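Local coordinates for protein of unknown function with a Fic domain (PDB 3CUC) that is of unknown function but carries a Fic/DOC-family domain within a single, largely helical chain, at residues A[100-103]-A[104-107]; A[94-97]-A[98-101]; A[23-26]-A[27-31]. All coordinates share one frame; numbering follows the deposited sequence.

Contact 1 of 3, residues A[100-103]-A[104-107]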
loop_
_atom_site.group_PDB
_atom_site.type_symbol
_atom_site.label_atom_id
_atom_site.label_comp_id
_atom_site.label_asym_id
_atom_site.label_seq_id
_atom_site.Cartn_x
_atom_site.Cartn_y
_atom_site.Cartn_z
ATOM N N ILE A 100 4.697 11.271 4.031
ATOM C CA ILE A 100 3.784 10.292 4.617
ATOM C C ILE A 100 2.660 11.000 5.368
ATOM O O ILE A 100 1.500 10.591 5.301
ATOM C CB ILE A 100 4.517 9.321 5.568
ATOM C CG1 ILE A 100 5.557 8.501 4.801
ATOM C CG2 ILE A 100 3.526 8.370 6.224
ATOM C CD1 ILE A 100 6.484 7.711 5.691
ATOM N N ARG A 101 3.017 12.074 6.063
ATOM C CA ARG A 101 2.050 12.880 6.800
ATOM C C ARG A 101 1.069 13.553 5.840
ATOM O O ARG A 101 -0.136 13.550 6.076
ATOM C CB ARG A 101 2.770 13.927 7.659
ATOM C CG ARG A 101 3.683 13.333 8.742
ATOM C CD ARG A 101 4.750 14.327 9.211
ATOM N NE ARG A 101 4.193 15.231 10.210
ATOM C CZ ARG A 101 4.146 14.985 11.517
ATOM N NH1 ARG A 101 4.646 13.864 12.018
ATOM N NH2 ARG A 101 3.598 15.872 12.334
ATOM N N GLU A 102 1.587 14.111 4.751
ATOM C CA GLU A 102 0.745 14.721 3.724
ATOM C C GLU A 102 -0.180 13.681 3.085
ATOM O O GLU A 102 -1.303 13.991 2.685
ATOM C CB GLU A 102 1.612 15.389 2.647
ATOM C CG GLU A 102 0.834 16.217 1.622
ATOM C CD GLU A 102 0.109 17.400 2.245
ATOM O OE1 GLU A 102 0.787 18.267 2.833
ATOM O OE2 GLU A 102 -1.137 17.469 2.149
ATOM N N LEU A 103 0.305 12.449 2.994
ATOM C CA LEU A 103 -0.478 11.341 2.460
ATOM C C LEU A 103 -1.680 11.064 3.357
ATOM O O LEU A 103 -2.798 10.895 2.873
ATOM C CB LEU A 103 0.396 10.085 2.340
ATOM C CG LEU A 103 0.087 9.077 1.229
ATOM C CD1 LEU A 103 -0.056 9.747 -0.141
ATOM C CD2 LEU A 103 1.181 8.023 1.192
ATOM N N ASN A 104 -1.445 11.030 4.666
ATOM C CA ASN A 104 -2.516 10.831 5.634
ATOM C C ASN A 104 -3.538 11.968 5.579
ATOM O O ASN A 104 -4.748 11.735 5.491
ATOM C CB ASN A 104 -1.937 10.722 7.045
ATOM C CG ASN A 104 -2.975 10.302 8.066
ATOM O OD1 ASN A 104 -3.510 11.135 8.800
ATOM N ND2 ASN A 104 -3.279 9.007 8.104
ATOM N N ARG A 105 -3.034 13.198 5.619
ATOM C CA ARG A 105 -3.866 14.386 5.499
ATOM C C ARG A 105 -4.750 14.314 4.253
ATOM O O ARG A 105 -5.914 14.683 4.295
ATOM C CB ARG A 105 -2.973 15.633 5.444
ATOM C CG ARG A 105 -3.706 16.988 5.445
ATOM C CD ARG A 105 -2.723 18.182 5.553
ATOM N NE ARG A 105 -1.878 18.114 6.761
ATOM C CZ ARG A 105 -0.567 17.828 6.798
ATOM N NH1 ARG A 105 0.125 17.585 5.690
ATOM N NH2 ARG A 105 0.068 17.791 7.970
ATOM N N THR A 106 -4.191 13.825 3.151
ATOM C CA THR A 106 -4.905 13.775 1.876
ATOM C C THR A 106 -6.032 12.747 1.875
ATOM O O THR A 106 -7.183 13.096 1.627
ATOM C CB THR A 106 -3.948 13.443 0.716
ATOM O OG1 THR A 106 -2.894 14.406 0.680
ATOM C CG2 THR A 106 -4.681 13.452 -0.615
ATOM N N ILE A 107 -5.701 11.487 2.157
ATOM C CA ILE A 107 -6.662 10.387 1.973
ATOM C C ILE A 107 -7.804 10.418 2.999
ATOM O O ILE A 107 -8.929 10.014 2.688
ATOM C CB ILE A 107 -5.982 8.984 1.952
ATOM C CG1 ILE A 107 -5.418 8.600 3.322
ATOM C CG2 ILE A 107 -4.892 8.935 0.899
ATOM C CD1 ILE A 107 -5.003 7.167 3.387
#
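E102 and R105 form a salt bridge three residues apart on helix 97-107 of the Fic fold, with E102 OE1 3.0 Å from R105 NH1. As a hydrogen bond it is weak, the N-H...O angle being 122°. The carboxylate comes in at the edge of the guanidinium and its plane is turned 54° from that of the arginine group, so the pair shares one N-H and not a flat two-pronged grip. E102 starts with CG anti to the backbone N and then folds at chi2, toward R105, which bends at chi3 to meet it. R101 O lies over one face of the R105 guanidinium, toward its rim. The same turn holds the second polar feature: E102 O takes two donors from T106, the amide T106 N at 2.9 Å and the hydroxyl T106 OG1 at 2.6 Å, reaching it from opposite faces of the carbonyl plane. Regular i to i+4 bonds run beside this pair, R105 N to R101 O at 3.0 Å being nearly straight. The polar ends of R101 and N104 are held by residues outside the two segments. R101 NH2 forms a salt bridge with E132, and its guanidinium makes a cation-pi contact with Y133. N104 ND2 donates to D197 O, in the HPFxDGNGR signature of the Fic family, and OD1 accepts from G131 N; I100 and N104 also touch F195 of that motif. L103 and I100 pack on I202 of helix 199-213, and E102, L103 and T106 meet M83 of helix 68-89. I107 sits beside L103 O, to which its amide bonds; with CG1 between the backbone N and the carbonyl carbon (chi1 69°), CG1 and CG2 each stand 3.5 Å from L103 O.

Contact 2 of 3, residues A[94-97]-A[98-101]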
loop_
_atom_site.group_PDB
_atom_site.type_symbol
_atom_site.label_atom_id
_atom_site.label_comp_id
_atom_site.label_asym_id
_atom_site.label_seq_id
_atom_site.Cartn_x
_atom_site.Cartn_y
_atom_site.Cartn_z
ATOM N N PRO A 94 14.146 11.161 -1.658
ATOM C CA PRO A 94 14.036 10.133 -0.628
ATOM C C PRO A 94 12.685 10.151 0.081
ATOM O O PRO A 94 11.997 11.179 0.101
ATOM C CB PRO A 94 15.150 10.500 0.350
ATOM C CG PRO A 94 15.319 11.953 0.193
ATOM C CD PRO A 94 15.060 12.243 -1.251
ATOM N N LEU A 95 12.318 9.007 0.656
ATOM C CA LEU A 95 11.079 8.887 1.418
ATOM C C LEU A 95 11.168 9.770 2.657
ATOM O O LEU A 95 12.105 9.661 3.449
ATOM C CB LEU A 95 10.828 7.426 1.816
ATOM C CG LEU A 95 9.488 7.111 2.482
ATOM C CD1 LEU A 95 8.347 7.537 1.589
ATOM C CD2 LEU A 95 9.396 5.628 2.800
ATOM N N THR A 96 10.198 10.658 2.813
ATOM C CA THR A 96 10.226 11.630 3.890
ATOM C C THR A 96 9.048 11.425 4.827
ATOM O O THR A 96 7.975 10.982 4.405
ATOM C CB THR A 96 10.161 13.047 3.322
ATOM O OG1 THR A 96 9.098 13.116 2.366
ATOM C CG2 THR A 96 11.473 13.410 2.638
ATOM N N GLU A 97 9.252 11.746 6.102
ATOM C CA GLU A 97 8.151 11.749 7.064
ATOM C C GLU A 97 7.068 12.730 6.622
ATOM O O GLU A 97 5.886 12.440 6.761
ATOM C CB GLU A 97 8.635 12.102 8.475
ATOM C CG GLU A 97 9.450 11.015 9.152
ATOM C CD GLU A 97 9.857 11.392 10.564
ATOM O OE1 GLU A 97 8.956 11.539 11.417
ATOM O OE2 GLU A 97 11.075 11.529 10.816
ATOM N N SER A 98 7.467 13.874 6.069
ATOM C CA SER A 98 6.499 14.890 5.649
ATOM C C SER A 98 5.621 14.416 4.501
ATOM O O SER A 98 4.443 14.770 4.444
ATOM C CB SER A 98 7.195 16.196 5.274
ATOM O OG SER A 98 8.399 15.946 4.575
ATOM N N PHE A 99 6.176 13.612 3.594
ATOM C CA PHE A 99 5.371 13.048 2.509
ATOM C C PHE A 99 4.311 12.102 3.064
ATOM O O PHE A 99 3.162 12.138 2.623
ATOM C CB PHE A 99 6.234 12.314 1.474
ATOM C CG PHE A 99 5.426 11.618 0.400
ATOM C CD1 PHE A 99 4.795 12.356 -0.596
ATOM C CD2 PHE A 99 5.283 10.230 0.398
ATOM C CE1 PHE A 99 4.042 11.725 -1.578
ATOM C CE2 PHE A 99 4.528 9.593 -0.578
ATOM C CZ PHE A 99 3.910 10.338 -1.571
ATOM N N ILE A 100 4.697 11.271 4.031
ATOM C CA ILE A 100 3.784 10.292 4.617
ATOM C C ILE A 100 2.660 11.000 5.368
ATOM O O ILE A 100 1.500 10.591 5.301
ATOM C CB ILE A 100 4.517 9.321 5.568
ATOM C CG1 ILE A 100 5.557 8.501 4.801
ATOM C CG2 ILE A 100 3.526 8.370 6.224
ATOM C CD1 ILE A 100 6.484 7.711 5.691
ATOM N N ARG A 101 3.017 12.074 6.063
ATOM C CA ARG A 101 2.050 12.880 6.800
ATOM C C ARG A 101 1.069 13.553 5.840
ATOM O O ARG A 101 -0.136 13.550 6.076
ATOM C CB ARG A 101 2.770 13.927 7.659
ATOM C CG ARG A 101 3.683 13.333 8.742
ATOM C CD ARG A 101 4.750 14.327 9.211
ATOM N NE ARG A 101 4.193 15.231 10.210
ATOM C CZ ARG A 101 4.146 14.985 11.517
ATOM N NH1 ARG A 101 4.646 13.864 12.018
ATOM N NH2 ARG A 101 3.598 15.872 12.334
#
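The F99 ring meets T96 and L95 obliquely: L95 CD1 comes within 4.2 Å of F99 CD2, and T96 OG1 also slants toward the ring from the start of the helix. The side chains of T96 and F99 cross at about a right angle. T96 is the N-cap of helix 97-107. Its hydroxyl oxygen, set between the backbone N and the carbonyl carbon (chi1 48°), faces the first turn and accepts from F99 N at 3.2 Å, a capping bond to a first-turn amide that lacks a regular i-4 helical acceptor. T96 O adds only weak bonds, to F99 N and to I100 N, each 3.3 Å long. The first i to i+4 bond that is not weak is R101 N to E97 O, 3.0 Å. L95 and I100, at N' and N4, meet in the manner of a hydrophobic staple, loosely, with L95 CD1 4.4 Å from I100 CG1. S98 OG stands 3.6 Å from T96 CB. The E97 carboxylate is held outside the segments, OE1 by Y133 OH and OE2 by T161 OG1. E97 OE1 and R101 NH1, on the guanidinium that pairs with E132, stand 4.9 Å apart and are not in contact. The entry to the helix thus lies between two others. F99 packs on M83, I84 and E87 of helix 68-89, while L95 touches Y167 and E97 rests on M160 and V164 of helix 156-173.

Contact 3 of 3, residues A[23-26]-A[27-31]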
loop_
_atom_site.group_PDB
_atom_site.type_symbol
_atom_site.label_atom_id
_atom_site.label_comp_id
_atom_site.label_asym_id
_atom_site.label_seq_id
_atom_site.Cartn_x
_atom_site.Cartn_y
_atom_site.Cartn_z
ATOM N N GLU A 23 -2.121 3.086 -25.568
ATOM C CA GLU A 23 -3.503 2.599 -25.416
ATOM C C GLU A 23 -3.583 1.283 -24.626
ATOM O O GLU A 23 -4.557 1.049 -23.905
ATOM C CB GLU A 23 -4.212 2.465 -26.778
ATOM C CG GLU A 23 -3.617 1.445 -27.763
ATOM C CD GLU A 23 -2.426 1.976 -28.567
ATOM O OE1 GLU A 23 -1.684 2.860 -28.079
ATOM O OE2 GLU A 23 -2.223 1.486 -29.692
ATOM N N ASP A 24 -2.573 0.426 -24.772
ATOM C CA ASP A 24 -2.447 -0.766 -23.936
ATOM C C ASP A 24 -2.115 -0.328 -22.507
ATOM O O ASP A 24 -2.687 -0.844 -21.553
ATOM C CB ASP A 24 -1.359 -1.719 -24.462
ATOM C CG ASP A 24 -1.698 -2.333 -25.820
ATOM O OD1 ASP A 24 -2.869 -2.680 -26.055
ATOM O OD2 ASP A 24 -0.776 -2.499 -26.650
ATOM N N LEU A 25 -1.195 0.626 -22.372
ATOM C CA LEU A 25 -0.783 1.142 -21.063
ATOM C C LEU A 25 -1.939 1.810 -20.333
ATOM O O LEU A 25 -2.084 1.643 -19.125
ATOM C CB LEU A 25 0.393 2.123 -21.206
ATOM C CG LEU A 25 0.902 2.832 -19.940
ATOM C CD1 LEU A 25 1.426 1.840 -18.899
ATOM C CD2 LEU A 25 1.959 3.865 -20.296
ATOM N N LYS A 26 -2.761 2.558 -21.063
ATOM C CA LYS A 26 -3.924 3.217 -20.459
ATOM C C LYS A 26 -4.932 2.215 -19.913
ATOM O O LYS A 26 -5.466 2.404 -18.821
ATOM C CB LYS A 26 -4.634 4.137 -21.452
ATOM C CG LYS A 26 -5.824 4.867 -20.825
ATOM C CD LYS A 26 -6.284 6.058 -21.637
ATOM C CE LYS A 26 -7.166 6.972 -20.803
ATOM N NZ LYS A 26 -8.362 6.270 -20.278
ATOM N N ARG A 27 -5.205 1.163 -20.682
ATOM C CA ARG A 27 -6.092 0.092 -20.232
ATOM C C ARG A 27 -5.590 -0.517 -18.935
ATOM O O ARG A 27 -6.369 -0.712 -18.002
ATOM C CB ARG A 27 -6.219 -0.999 -21.297
ATOM C CG ARG A 27 -7.105 -0.606 -22.476
ATOM C CD ARG A 27 -6.939 -1.545 -23.669
ATOM N NE ARG A 27 -6.798 -2.935 -23.236
ATOM C CZ ARG A 27 -5.793 -3.750 -23.556
ATOM N NH1 ARG A 27 -4.812 -3.366 -24.362
ATOM N NH2 ARG A 27 -5.778 -4.985 -23.080
ATOM N N TRP A 28 -4.291 -0.807 -18.874
ATOM C CA TRP A 28 -3.706 -1.348 -17.653
ATOM C C TRP A 28 -3.887 -0.364 -16.497
ATOM O O TRP A 28 -4.396 -0.735 -15.434
ATOM C CB TRP A 28 -2.221 -1.698 -17.820
ATOM C CG TRP A 28 -1.554 -1.845 -16.493
ATOM C CD1 TRP A 28 -0.713 -0.952 -15.890
ATOM C CD2 TRP A 28 -1.726 -2.912 -15.573
ATOM N NE1 TRP A 28 -0.333 -1.414 -14.658
ATOM C CE2 TRP A 28 -0.941 -2.618 -14.438
ATOM C CE3 TRP A 28 -2.462 -4.100 -15.598
ATOM C CZ2 TRP A 28 -0.869 -3.469 -13.336
ATOM C CZ3 TRP A 28 -2.392 -4.949 -14.500
ATOM C CH2 TRP A 28 -1.601 -4.629 -13.384
ATOM N N ASN A 29 -3.474 0.883 -16.708
ATOM C CA ASN A 29 -3.576 1.906 -15.660
ATOM C C ASN A 29 -4.999 2.151 -15.197
ATOM O O ASN A 29 -5.237 2.274 -14.004
ATOM C CB ASN A 29 -2.958 3.229 -16.107
ATOM C CG ASN A 29 -1.453 3.175 -16.157
ATOM O OD1 ASN A 29 -0.809 2.524 -15.327
ATOM N ND2 ASN A 29 -0.875 3.853 -17.137
ATOM N N ASP A 30 -5.938 2.220 -16.135
ATOM C CA ASP A 30 -7.346 2.413 -15.783
ATOM C C ASP A 30 -7.841 1.285 -14.876
ATOM O O ASP A 30 -8.396 1.548 -13.809
ATOM C CB ASP A 30 -8.223 2.511 -17.035
ATOM C CG ASP A 30 -8.104 3.862 -17.746
ATOM O OD1 ASP A 30 -7.531 4.820 -17.182
ATOM O OD2 ASP A 30 -8.597 3.973 -18.884
ATOM N N LYS A 31 -7.608 0.037 -15.279
ATOM C CA LYS A 31 -8.028 -1.106 -14.475
ATOM C C LYS A 31 -7.391 -1.080 -13.089
ATOM O O LYS A 31 -8.062 -1.354 -12.090
ATOM C CB LYS A 31 -7.700 -2.441 -15.151
ATOM C CG LYS A 31 -8.535 -3.600 -14.579
ATOM C CD LYS A 31 -7.895 -4.976 -14.784
ATOM C CE LYS A 31 -8.716 -6.089 -14.098
ATOM N NZ LYS A 31 -10.124 -6.167 -14.599
#
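D24 and R27 make one of two salt bridges between 23-26 and 27-31 on helix 22-42, D24 OD1 lying 2.7 Å from R27 NH1. The two side chains run side by side in the same direction, and the carboxylate plane stands 84° from the guanidinium, with OD1 at the edge of the arginine group and in its plane. R27 bends at chi3 (39°) to bring NH1 back to the acid one turn earlier, and D24 O lies over one guanidinium face. In the other bridge K26 NZ reaches D30 OD2 at 2.7 Å, on the syn lone pair of that oxygen. The lysine runs extended through chi3 and turns only at chi4 (-59°), setting the ammonium beside the acid.

Backbone bonds from each amide to the carbonyl four residues back carry the helix itself: D30 N to K26 O is 2.7 Å, while R27 N to E23 O is longer, 3.3 Å, with the donor above the carbonyl plane.

Among the nonbonded approaches, N29 ND2 lies 3.5 Å from L25 CG as the two side chains cross. L25 touches L20, and W28 meets P217. The motif is that of intrahelical salt bridges, i to i+3 for D24-R27 and i to i+4 for K26-D30, on a helix whose W28 packs on S269 and L272 of helix 256-277.

Overall arrangement
Contacts 1 and 2 are successive portions of helix 97-107: contact 2 covers the capped entry, contact 1 the turns that follow, and they share I100 and R101. Their centres lie 9 Å apart, and both belong to the Fic domain. Helices 68-89 and 156-173 flank both contacts. Contact 1 also lies against the Fic signature motif, through N104 and the motif residues F195 and D197. Contact 3, on helix 22-42, comes earlier in the chain and is remote from both, its centre 26 Å from that of contact 1 and 28 Å from that of contact 2. The nearest atoms are about 16 Å and 17 Å away, respectively. It packs instead on helix 256-277.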